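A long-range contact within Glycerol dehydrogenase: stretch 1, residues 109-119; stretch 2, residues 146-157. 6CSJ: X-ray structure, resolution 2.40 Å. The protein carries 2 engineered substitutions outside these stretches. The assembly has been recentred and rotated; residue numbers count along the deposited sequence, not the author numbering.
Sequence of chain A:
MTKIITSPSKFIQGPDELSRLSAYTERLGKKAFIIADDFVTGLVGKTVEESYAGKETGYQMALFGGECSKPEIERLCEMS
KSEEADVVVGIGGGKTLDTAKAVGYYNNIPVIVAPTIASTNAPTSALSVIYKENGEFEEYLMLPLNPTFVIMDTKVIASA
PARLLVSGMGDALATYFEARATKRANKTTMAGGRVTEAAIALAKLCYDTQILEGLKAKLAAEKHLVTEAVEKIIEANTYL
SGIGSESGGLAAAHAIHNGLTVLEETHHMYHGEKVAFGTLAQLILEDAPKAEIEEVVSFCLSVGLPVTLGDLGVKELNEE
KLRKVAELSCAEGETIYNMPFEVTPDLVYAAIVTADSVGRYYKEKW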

# COMPACT_ATOMS: atom_id res chain seq x y z
N ILE A 109 15.93 -16.08 5.83
CA ILE A 109 16.94 -15.01 5.85
C ILE A 109 16.25 -13.63 5.95
O ILE A 109 15.10 -13.48 5.49
N PRO A 110 16.92 -12.63 6.55
CA PRO A 110 16.32 -11.29 6.65
C PRO A 110 16.07 -10.65 5.28
O PRO A 110 16.68 -11.06 4.28
N VAL A 111 15.16 -9.67 5.24
CA VAL A 111 14.67 -9.08 4.00
C VAL A 111 14.80 -7.56 4.02
O VAL A 111 14.58 -6.92 5.05
N ILE A 112 15.15 -6.99 2.86
CA ILE A 112 15.13 -5.55 2.62
C ILE A 112 14.20 -5.31 1.44
O ILE A 112 14.38 -5.90 0.38
N VAL A 113 13.20 -4.46 1.63
CA VAL A 113 12.32 -4.04 0.55
C VAL A 113 12.62 -2.58 0.26
O VAL A 113 12.73 -1.77 1.18
N ALA A 114 12.78 -2.27 -1.03
CA ALA A 114 13.14 -0.94 -1.49
C ALA A 114 12.20 -0.55 -2.62
O ALA A 114 12.53 -0.75 -3.79
N PRO A 115 11.02 0.01 -2.29
CA PRO A 115 10.08 0.40 -3.34
C PRO A 115 10.64 1.52 -4.20
O PRO A 115 11.35 2.40 -3.70
N THR A 116 10.35 1.46 -5.50
CA THR A 116 10.67 2.51 -6.44
C THR A 116 9.49 3.46 -6.67
O THR A 116 9.59 4.40 -7.47
N ILE A 117 8.37 3.19 -5.99
CA ILE A 117 7.16 4.03 -6.02
C ILE A 117 6.58 4.03 -4.62
O ILE A 117 6.90 3.15 -3.80
N ALA A 118 5.72 5.00 -4.33
CA ALA A 118 5.08 5.13 -3.02
C ALA A 118 3.57 5.27 -3.24
O ALA A 118 2.97 6.29 -2.93
N SER A 119 2.99 4.18 -3.77
CA SER A 119 1.61 4.13 -4.23
C SER A 119 0.66 3.28 -3.38
O SER A 119 -0.55 3.30 -3.60
N ASN A 146 7.26 -8.72 9.79
CA ASN A 146 7.37 -7.63 8.83
C ASN A 146 8.79 -7.62 8.28
O ASN A 146 9.71 -8.00 8.99
N PRO A 147 8.98 -7.18 7.02
CA PRO A 147 10.33 -7.15 6.44
C PRO A 147 11.32 -6.45 7.36
O PRO A 147 10.95 -5.47 8.02
N THR A 148 12.55 -6.96 7.41
CA THR A 148 13.55 -6.45 8.34
C THR A 148 13.81 -4.95 8.14
O THR A 148 13.69 -4.19 9.09
N PHE A 149 14.14 -4.53 6.91
CA PHE A 149 14.33 -3.11 6.57
C PHE A 149 13.40 -2.74 5.42
O PHE A 149 13.22 -3.51 4.49
N VAL A 150 12.85 -1.52 5.50
CA VAL A 150 12.22 -0.86 4.38
C VAL A 150 13.07 0.37 4.05
O VAL A 150 13.36 1.16 4.95
N ILE A 151 13.46 0.52 2.79
CA ILE A 151 14.32 1.62 2.34
C ILE A 151 13.65 2.43 1.24
O ILE A 151 13.32 1.88 0.20
N MET A 152 13.47 3.74 1.47
CA MET A 152 12.80 4.63 0.53
C MET A 152 13.82 5.62 -0.07
O MET A 152 14.23 6.59 0.59
N ASP A 153 14.22 5.37 -1.31
CA ASP A 153 15.09 6.28 -2.06
C ASP A 153 14.19 7.31 -2.71
O ASP A 153 13.58 7.05 -3.75
N THR A 154 14.09 8.47 -2.08
CA THR A 154 13.12 9.49 -2.50
C THR A 154 13.45 10.08 -3.87
O THR A 154 12.55 10.52 -4.58
N LYS A 155 14.73 10.07 -4.24
CA LYS A 155 15.17 10.53 -5.55
C LYS A 155 14.67 9.59 -6.64
O LYS A 155 14.12 10.03 -7.64
N VAL A 156 14.85 8.29 -6.44
CA VAL A 156 14.32 7.30 -7.38
C VAL A 156 12.79 7.37 -7.43
O VAL A 156 12.23 7.37 -8.52
N ILE A 157 12.15 7.46 -6.27
CA ILE A 157 10.68 7.49 -6.18
C ILE A 157 10.07 8.70 -6.91
O ILE A 157 9.03 8.56 -7.57

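Two parallel strands, 111-115 and 149-153, lie side by side, and the two stretches bury 729 Å² between them. Asn146 is out of reach of stretch 1, so packing begins at Pro147. Its ring, C-gamma endo, packs against valines of stretch 1: CG lies 4.1 Å from Val113 CG2, and CB lies 4.5 Å from Val111 CG1. Thr148 points toward stretch 1 with chi1 at -36°. This brings OG1 within 3.0 Å of Val111 N, which donates a hydrogen bond to it. The same OG1 is 3.4 Å from Pro110 CB. The side-chain hydroxyl thus gives Val111 N an acceptor just before the strand ladder begins.

Phe149 then joins that ladder. Its N donates to Val111 O (3.1 Å), and its O accepts from Val113 N (3.0 Å). The side chain (chi1 m) lies on the same sheet face as Ile112, its bridge partner. Ile112 is also m at chi1, with chi2 t, and its CD1 approaches Phe149 CD2 obliquely to 3.7 Å.

Val150, chi1 t, is on the other face with Val113, chi1 m. Their CG2 atoms meet at 3.7 Å. Val150 CG1 is 4.5 Å from Pro115 CD. Ile151 (m, t) continues the ladder, its N donating to Val113 O at 2.9 Å. Its CD1 reaches Ile112 CG2 at 3.7 Å, while its CB is 4.4 Å from Ala114 CB.

Met152 leaves its CA sideways, but its end comes nearer to stretch 1. All three chi angles are m, so the chain is folded rather than extended. SD rests 3.6 Å from Pro115 CD, and CE is 4.4 Å from Ala118 CB.

Asp153 turns its side-chain end away and caps the helix that follows. OD1 accepts from Val156 N at 3.2 Å and, weakly, from Lys155 N at 3.3 Å. Its backbone N donates to a water (3.0 Å), which in turn donates to Pro115 O and Ile151 O, both at 2.7 Å. This water links the two stretches where the strand gives way to helix.

Thr154 points away, and Lys155 is out of reach. Val156, chi1 t, points toward stretch 1, and its CG1 is 4.1 Å from Thr116 CG2. Ile157 (m, t) has the largest covered area of any residue here. Its CG1 lies 3.8 Å from Pro115 O, and its CG2 packs 4.1 Å from Ala118 CB. Its CA also makes a CA-H...O contact with Thr116 O at 3.5 Å.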

# COMPACT_ATOMS: atom_id res chain seq x y z
CB ILE A 109 17.87 -15.06 4.61
CG1 ILE A 109 17.07 -15.03 3.29
CG2 ILE A 109 18.75 -16.32 4.68
CD1 ILE A 109 17.94 -14.97 2.05
CB PRO A 110 17.34 -10.49 7.47
CG PRO A 110 18.62 -11.26 7.38
CD PRO A 110 18.22 -12.70 7.24
CB VAL A 111 13.18 -9.43 3.80
CG1 VAL A 111 12.69 -8.86 2.47
CG2 VAL A 111 12.95 -10.91 3.91
CB ILE A 112 16.53 -4.99 2.31
CG1 ILE A 112 17.48 -5.26 3.49
CG2 ILE A 112 16.46 -3.49 1.99
CD1 ILE A 112 18.86 -4.63 3.37
CB VAL A 113 10.82 -4.30 0.83
CG1 VAL A 113 10.58 -5.80 1.00
CG2 VAL A 113 10.31 -3.57 2.06
CB ALA A 114 14.59 -0.91 -1.92
CB PRO A 115 8.84 0.90 -2.58
CG PRO A 115 9.02 0.45 -1.17
CD PRO A 115 10.50 0.32 -0.95
CB THR A 116 11.12 1.91 -7.78
OG1 THR A 116 10.09 1.04 -8.26
CG2 THR A 116 12.40 1.13 -7.61
CB ILE A 117 6.11 3.49 -7.03
CG1 ILE A 117 5.51 2.14 -6.54
CG2 ILE A 117 6.72 3.40 -8.43
CD1 ILE A 117 4.76 1.33 -7.58
CB ALA A 118 5.64 6.31 -2.26
CB SER A 119 1.59 3.58 -5.67
OG SER A 119 2.14 2.28 -5.70
CB ASN A 146 7.08 -6.28 9.48
CG ASN A 146 5.64 -6.15 9.96
OD1 ASN A 146 5.28 -6.70 10.99
ND2 ASN A 146 4.84 -5.38 9.24
CB PRO A 147 10.15 -6.35 5.15
CG PRO A 147 8.78 -5.72 5.24
CD PRO A 147 7.97 -6.64 6.09
CB THR A 148 14.88 -7.25 8.23
OG1 THR A 148 14.59 -8.64 7.96
CG2 THR A 148 15.70 -7.15 9.52
CB PHE A 149 15.75 -2.76 6.07
CG PHE A 149 16.89 -3.02 7.03
CD1 PHE A 149 16.71 -3.32 8.38
CD2 PHE A 149 18.20 -2.88 6.56
CE1 PHE A 149 17.80 -3.54 9.22
CE2 PHE A 149 19.29 -3.10 7.40
CZ PHE A 149 19.09 -3.43 8.73
CB VAL A 150 10.77 -0.44 4.71
CG1 VAL A 150 10.12 0.24 3.51
CG2 VAL A 150 9.98 -1.66 5.16
CB ILE A 151 15.70 1.10 1.84
CG1 ILE A 151 16.46 0.48 3.02
CG2 ILE A 151 16.52 2.24 1.21
CD1 ILE A 151 17.79 -0.15 2.66
CB MET A 152 11.66 5.40 1.21
CG MET A 152 10.64 4.56 1.97
SD MET A 152 9.88 3.23 1.01
CE MET A 152 8.71 4.13 -0.01
CB ASP A 153 15.91 5.52 -3.10
CG ASP A 153 17.04 6.36 -3.70
OD1 ASP A 153 16.84 7.56 -4.00
OD2 ASP A 153 18.14 5.80 -3.88
CB THR A 154 13.00 10.60 -1.45
OG1 THR A 154 14.28 11.17 -1.20
CG2 THR A 154 12.47 10.02 -0.16
CB LYS A 155 16.70 10.64 -5.61
CG LYS A 155 17.23 11.34 -6.85
CD LYS A 155 18.71 11.00 -7.09
CE LYS A 155 19.31 11.91 -8.14
NZ LYS A 155 20.79 11.98 -8.02
CB VAL A 156 14.80 5.87 -7.04
CG1 VAL A 156 14.07 4.82 -7.89
CG2 VAL A 156 16.31 5.76 -7.22
CB ILE A 157 10.19 7.44 -4.71
CG1 ILE A 157 10.48 6.06 -4.11
CG2 ILE A 157 8.69 7.74 -4.59
CD1 ILE A 157 10.58 6.05 -2.61
O HOH W 1 13.67 2.66 -2.38